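Local atomic coordinates of putative carboxynorspermidine decarboxylase protein (Sinorhizobium meliloti, PDB entry 3MT1), a protein that probably catalyses the pyridoxal 5'-phosphate-dependent decarboxylation of carboxynorspermidine and carboxyspermidine to norspermidine and spermidine. Residues E150-N164 against L187-I200. Sequence-based numbering, arbitrary orientation.
Sequences ERVMDRINGFMIHNN and LIARVDWVSLGGGI. With SO4 (sulfate ion), chain D.
Asn-157 O accepts a hydrogen bond from Asp-192 N (2.9 Å) and a weak one from Trp-193 N, beside strands 158-160 and 193-195, parallel neighbours in the eight-stranded barrel that form a beta-alpha-beta unit with helix 170-190. With CG anti to the backbone N (chi1 169°), the Asn-157 amide reaches the indole edge, where its OD1 takes the NE1 hydrogen of Trp-193 from above the carbonyl plane. Gly-158 CA sits over the centre of the Trp-193 six-membered ring in a CH-pi contact, 3.5 Å from the centroid. Further along, Phe-159 N bonds Trp-193 O, Phe-159 O receives Ser-195 N, and Ile-161 N reaches Ser-195 O. The Phe-159 ring turns its CE2 edge to the helix's last turn, against Leu-187 and Ile-188, and also meets Val-191. Arg-190 NH1 forms a salt bridge with Glu-150 OE1 (2.7 Å), while Met-153 CE (selenomethionine) lies over the guanidinium face. Beyond the strands' C-terminal ends, in the run Gly-197 to Gly-199, the N-H of Gly-198 is directed nearly straight at His-162 ND1, close to the ring plane (2.7 Å between N and ND1). Gly-199 N, with Gly-232 N, Glu-233 N and Tyr-324 OH, binds a sulfate, consistent with a pocket for the cofactor phosphate.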
loop_
_atom_site.group_PDB
_atom_site.type_symbol
_atom_site.label_atom_id
_atom_site.label_comp_id
_atom_site.label_asym_id
_atom_site.label_seq_id
_atom_site.Cartn_x
_atom_site.Cartn_y
_atom_site.Cartn_z
ATOM N N GLU B 150 31.768 -6.837 22.080
ATOM C CA GLU B 150 33.134 -6.521 22.434
ATOM C C GLU B 150 34.198 -7.108 21.514
ATOM O O GLU B 150 35.235 -6.473 21.270
ATOM C CB GLU B 150 33.397 -6.960 23.862
ATOM C CG GLU B 150 33.205 -5.868 24.892
ATOM C CD GLU B 150 34.351 -5.827 25.884
ATOM O OE1 GLU B 150 35.431 -5.281 25.536
ATOM O OE2 GLU B 150 34.166 -6.347 27.007
ATOM N N ARG B 151 33.946 -8.314 21.003
ATOM C CA ARG B 151 34.900 -8.973 20.110
ATOM C C ARG B 151 35.053 -8.220 18.777
ATOM O O ARG B 151 35.982 -8.463 17.998
ATOM C CB ARG B 151 34.524 -10.442 19.882
ATOM C CG ARG B 151 35.756 -11.329 19.747
ATOM C CD ARG B 151 35.423 -12.701 19.234
ATOM N NE ARG B 151 36.196 -13.027 18.033
ATOM C CZ ARG B 151 35.694 -13.009 16.795
ATOM N NH1 ARG B 151 36.461 -13.319 15.757
ATOM N NH2 ARG B 151 34.421 -12.687 16.590
ATOM N N VAL B 152 34.154 -7.278 18.537
ATOM C CA VAL B 152 34.117 -6.628 17.249
ATOM C C VAL B 152 34.234 -5.079 17.331
ATOM O O VAL B 152 34.023 -4.367 16.353
ATOM C CB VAL B 152 32.923 -7.174 16.459
ATOM C CG1 VAL B 152 31.650 -6.399 16.777
ATOM C CG2 VAL B 152 33.232 -7.191 14.986
HETATM N N MSE B 153 34.658 -4.596 18.497
HETATM C CA MSE B 153 34.826 -3.168 18.784
HETATM C C MSE B 153 35.934 -2.463 17.994
HETATM O O MSE B 153 35.909 -1.258 17.849
HETATM C CB MSE B 153 35.059 -2.975 20.281
HETATM C CG MSE B 153 33.832 -3.239 21.124
HETATM SE SE MSE B 153 32.518 -1.781 21.052
HETATM C CE MSE B 153 33.345 -0.582 22.306
ATOM N N ASP B 154 36.901 -3.214 17.484
ATOM C CA ASP B 154 37.967 -2.623 16.676
ATOM C C ASP B 154 37.504 -2.294 15.249
ATOM O O ASP B 154 38.288 -1.834 14.422
ATOM C CB ASP B 154 39.209 -3.557 16.651
ATOM N N ARG B 155 36.228 -2.536 14.960
ATOM C CA ARG B 155 35.722 -2.384 13.602
ATOM C C ARG B 155 34.572 -1.386 13.527
ATOM O O ARG B 155 34.166 -0.984 12.439
ATOM C CB ARG B 155 35.273 -3.737 13.043
ATOM C CG ARG B 155 36.172 -4.900 13.414
ATOM C CD ARG B 155 35.749 -6.162 12.714
ATOM N NE ARG B 155 36.225 -6.197 11.337
ATOM C CZ ARG B 155 35.938 -7.156 10.458
ATOM N NH1 ARG B 155 35.154 -8.182 10.793
ATOM N NH2 ARG B 155 36.431 -7.084 9.224
ATOM N N ILE B 156 34.021 -0.999 14.671
ATOM C CA ILE B 156 32.979 0.032 14.677
ATOM C C ILE B 156 33.446 1.291 15.397
ATOM O O ILE B 156 34.594 1.408 15.752
ATOM C CB ILE B 156 31.641 -0.464 15.268
ATOM C CG1 ILE B 156 31.876 -1.029 16.673
ATOM C CG2 ILE B 156 30.954 -1.443 14.296
ATOM C CD1 ILE B 156 30.898 -2.133 17.102
ATOM N N ASN B 157 32.515 2.192 15.647
ATOM C CA ASN B 157 32.805 3.573 15.949
ATOM C C ASN B 157 31.546 4.225 16.585
ATOM O O ASN B 157 31.604 5.322 17.149
ATOM C CB ASN B 157 33.164 4.207 14.607
ATOM C CG ASN B 157 33.242 5.686 14.645
ATOM O OD1 ASN B 157 32.523 6.347 13.919
ATOM N ND2 ASN B 157 34.160 6.229 15.422
ATOM N N GLY B 158 30.420 3.511 16.488
ATOM C CA GLY B 158 29.128 4.059 16.833
ATOM C C GLY B 158 28.060 3.017 17.070
ATOM O O GLY B 158 28.173 1.872 16.633
ATOM N N PHE B 159 27.018 3.421 17.785
ATOM C CA PHE B 159 25.873 2.551 17.990
ATOM C C PHE B 159 24.608 3.242 17.559
ATOM O O PHE B 159 24.496 4.473 17.613
ATOM C CB PHE B 159 25.719 2.162 19.453
ATOM C CG PHE B 159 26.856 1.361 20.001
ATOM C CD1 PHE B 159 27.280 0.202 19.365
ATOM C CD2 PHE B 159 27.477 1.747 21.167
ATOM C CE1 PHE B 159 28.322 -0.543 19.876
ATOM C CE2 PHE B 159 28.523 0.997 21.697
ATOM C CZ PHE B 159 28.950 -0.144 21.052
HETATM N N MSE B 160 23.657 2.427 17.122
HETATM C CA MSE B 160 22.305 2.882 16.888
HETATM C C MSE B 160 21.404 2.183 17.896
HETATM O O MSE B 160 21.583 0.997 18.150
HETATM C CB MSE B 160 21.869 2.575 15.465
HETATM C CG MSE B 160 20.505 3.138 15.160
HETATM SE SE MSE B 160 19.427 1.941 14.075
HETATM C CE MSE B 160 19.875 2.699 12.361
ATOM N N ILE B 161 20.469 2.936 18.477
ATOM C CA ILE B 161 19.463 2.406 19.404
ATOM C C ILE B 161 18.154 3.108 19.117
ATOM O O ILE B 161 18.078 4.323 19.193
ATOM C CB ILE B 161 19.833 2.670 20.897
ATOM C CG1 ILE B 161 20.909 1.706 21.386
ATOM C CG2 ILE B 161 18.625 2.537 21.797
ATOM C CD1 ILE B 161 22.313 2.258 21.215
ATOM N N HIS B 162 17.126 2.359 18.768
ATOM C CA HIS B 162 15.851 2.962 18.430
ATOM C C HIS B 162 14.766 2.133 19.115
ATOM O O HIS B 162 14.290 1.110 18.595
ATOM C CB HIS B 162 15.689 3.051 16.904
ATOM C CG HIS B 162 14.344 3.540 16.453
ATOM N ND1 HIS B 162 14.067 4.870 16.228
ATOM C CD2 HIS B 162 13.203 2.867 16.159
ATOM C CE1 HIS B 162 12.814 4.999 15.828
ATOM N NE2 HIS B 162 12.267 3.799 15.778
ATOM N N ASN B 163 14.426 2.566 20.329
ATOM C CA ASN B 163 13.371 1.940 21.121
ATOM C C ASN B 163 12.051 2.716 21.125
ATOM O O ASN B 163 10.972 2.112 21.018
ATOM C CB ASN B 163 13.842 1.687 22.553
ATOM C CG ASN B 163 14.592 2.860 23.125
ATOM O OD1 ASN B 163 15.126 3.678 22.380
ATOM N ND2 ASN B 163 14.652 2.948 24.459
ATOM N N ASN B 164 12.120 4.039 21.245
ATOM C CA ASN B 164 10.905 4.845 21.386
ATOM C C ASN B 164 9.970 4.730 20.201
ATOM O O ASN B 164 10.401 4.412 19.092
ATOM C CB ASN B 164 11.255 6.299 21.664
ATOM C CG ASN B 164 12.184 6.435 22.827
ATOM O OD1 ASN B 164 11.749 6.639 23.961
ATOM N ND2 ASN B 164 13.476 6.271 22.572
ATOM N N LEU B 187 30.060 0.306 27.124
ATOM C CA LEU B 187 30.413 0.303 25.698
ATOM C C LEU B 187 30.265 1.652 24.979
ATOM O O LEU B 187 31.095 2.016 24.144
ATOM C CB LEU B 187 29.598 -0.764 24.967
ATOM C CG LEU B 187 29.944 -2.218 25.331
ATOM C CD1 LEU B 187 29.020 -3.176 24.619
ATOM C CD2 LEU B 187 31.406 -2.556 25.004
ATOM N N ILE B 188 29.200 2.382 25.303
ATOM C CA ILE B 188 28.933 3.689 24.694
ATOM C C ILE B 188 30.106 4.664 24.899
ATOM O O ILE B 188 30.564 5.293 23.945
ATOM C CB ILE B 188 27.573 4.268 25.190
ATOM C CG1 ILE B 188 26.404 3.390 24.672
ATOM C CG2 ILE B 188 27.401 5.715 24.759
ATOM C CD1 ILE B 188 25.046 3.613 25.369
ATOM N N ALA B 189 30.610 4.753 26.125
ATOM C CA ALA B 189 31.794 5.582 26.439
ATOM C C ALA B 189 32.949 5.379 25.452
ATOM O O ALA B 189 33.680 6.329 25.159
ATOM C CB ALA B 189 32.285 5.333 27.891
ATOM N N ARG B 190 33.084 4.155 24.933
ATOM C CA ARG B 190 34.247 3.751 24.123
ATOM C C ARG B 190 34.129 4.107 22.638
ATOM O O ARG B 190 35.120 4.069 21.907
ATOM C CB ARG B 190 34.529 2.247 24.278
ATOM C CG ARG B 190 34.958 1.797 25.672
ATOM C CD ARG B 190 34.982 0.256 25.809
ATOM N NE ARG B 190 35.722 -0.389 24.716
ATOM C CZ ARG B 190 35.860 -1.706 24.543
ATOM N NH1 ARG B 190 35.316 -2.571 25.400
ATOM N NH2 ARG B 190 36.548 -2.157 23.494
ATOM N N VAL B 191 32.929 4.449 22.185
ATOM C CA VAL B 191 32.738 4.817 20.785
ATOM C C VAL B 191 32.597 6.313 20.699
ATOM O O VAL B 191 32.610 6.991 21.720
ATOM C CB VAL B 191 31.511 4.138 20.140
ATOM C CG1 VAL B 191 31.685 2.643 20.130
ATOM C CG2 VAL B 191 30.240 4.511 20.855
ATOM N N ASP B 192 32.460 6.853 19.494
ATOM C CA ASP B 192 32.377 8.288 19.430
ATOM C C ASP B 192 31.104 8.876 18.849
ATOM O O ASP B 192 30.997 10.086 18.746
ATOM C CB ASP B 192 33.668 8.911 18.870
ATOM C CG ASP B 192 33.966 8.457 17.501
ATOM O OD1 ASP B 192 32.978 8.254 16.785
ATOM O OD2 ASP B 192 35.157 8.291 17.145
ATOM N N TRP B 193 30.109 8.038 18.543
ATOM C CA TRP B 193 28.764 8.552 18.225
ATOM C C TRP B 193 27.659 7.555 18.501
ATOM O O TRP B 193 27.866 6.348 18.430
ATOM C CB TRP B 193 28.654 9.068 16.788
ATOM C CG TRP B 193 28.936 8.039 15.745
ATOM C CD1 TRP B 193 30.127 7.817 15.144
ATOM C CD2 TRP B 193 28.011 7.078 15.176
ATOM N NE1 TRP B 193 30.009 6.788 14.220
ATOM C CE2 TRP B 193 28.732 6.314 14.230
ATOM C CE3 TRP B 193 26.655 6.792 15.383
ATOM C CZ2 TRP B 193 28.160 5.284 13.491
ATOM C CZ3 TRP B 193 26.076 5.754 14.641
ATOM C CH2 TRP B 193 26.837 5.016 13.699
ATOM N N VAL B 194 26.475 8.087 18.790
ATOM C CA VAL B 194 25.280 7.300 19.101
ATOM C C VAL B 194 24.070 7.919 18.440
ATOM O O VAL B 194 23.902 9.140 18.455
ATOM C CB VAL B 194 24.981 7.277 20.615
ATOM C CG1 VAL B 194 23.684 6.529 20.884
ATOM C CG2 VAL B 194 26.098 6.599 21.363
ATOM N N SER B 195 23.228 7.082 17.859
ATOM C CA SER B 195 21.980 7.549 17.319
ATOM C C SER B 195 20.872 7.025 18.189
ATOM O O SER B 195 20.728 5.793 18.387
ATOM C CB SER B 195 21.768 7.049 15.903
ATOM O OG SER B 195 20.375 6.800 15.709
ATOM N N LEU B 196 20.077 7.947 18.706
ATOM C CA LEU B 196 19.000 7.548 19.580
ATOM C C LEU B 196 17.698 7.258 18.850
ATOM O O LEU B 196 16.698 7.029 19.500
ATOM C CB LEU B 196 18.791 8.578 20.684
ATOM C CG LEU B 196 19.959 8.650 21.657
ATOM C CD1 LEU B 196 19.781 9.853 22.608
ATOM C CD2 LEU B 196 20.116 7.314 22.392
ATOM N N GLY B 197 17.719 7.251 17.516
ATOM C CA GLY B 197 16.521 6.972 16.720
ATOM C C GLY B 197 15.409 8.012 16.754
ATOM O O GLY B 197 15.641 9.187 17.038
ATOM N N GLY B 198 14.194 7.567 16.459
ATOM C CA GLY B 198 13.049 8.431 16.352
ATOM C C GLY B 198 11.991 8.021 17.348
ATOM O O GLY B 198 12.288 7.505 18.430
ATOM N N GLY B 199 10.741 8.252 16.987
ATOM C CA GLY B 199 9.637 7.902 17.854
ATOM C C GLY B 199 9.493 8.836 19.030
ATOM O O GLY B 199 8.653 8.589 19.896
ATOM N N ILE B 200 10.306 9.896 19.078
ATOM C CA ILE B 200 10.275 10.853 20.211
ATOM C C ILE B 200 9.609 12.154 19.784
ATOM O O ILE B 200 10.172 12.888 18.959
ATOM C CB ILE B 200 11.726 11.211 20.792
ATOM C CG1 ILE B 200 12.650 9.989 20.877
ATOM C CG2 ILE B 200 11.620 11.930 22.176
ATOM C CD1 ILE B 200 14.151 10.359 20.897
HETATM S S SO4 D . 9.342 8.000 13.694
HETATM O O1 SO4 D . 8.590 7.275 14.708
HETATM O O2 SO4 D . 8.464 8.474 12.639
HETATM O O3 SO4 D . 9.927 9.145 14.403
HETATM O O4 SO4 D . 10.424 7.178 13.136
#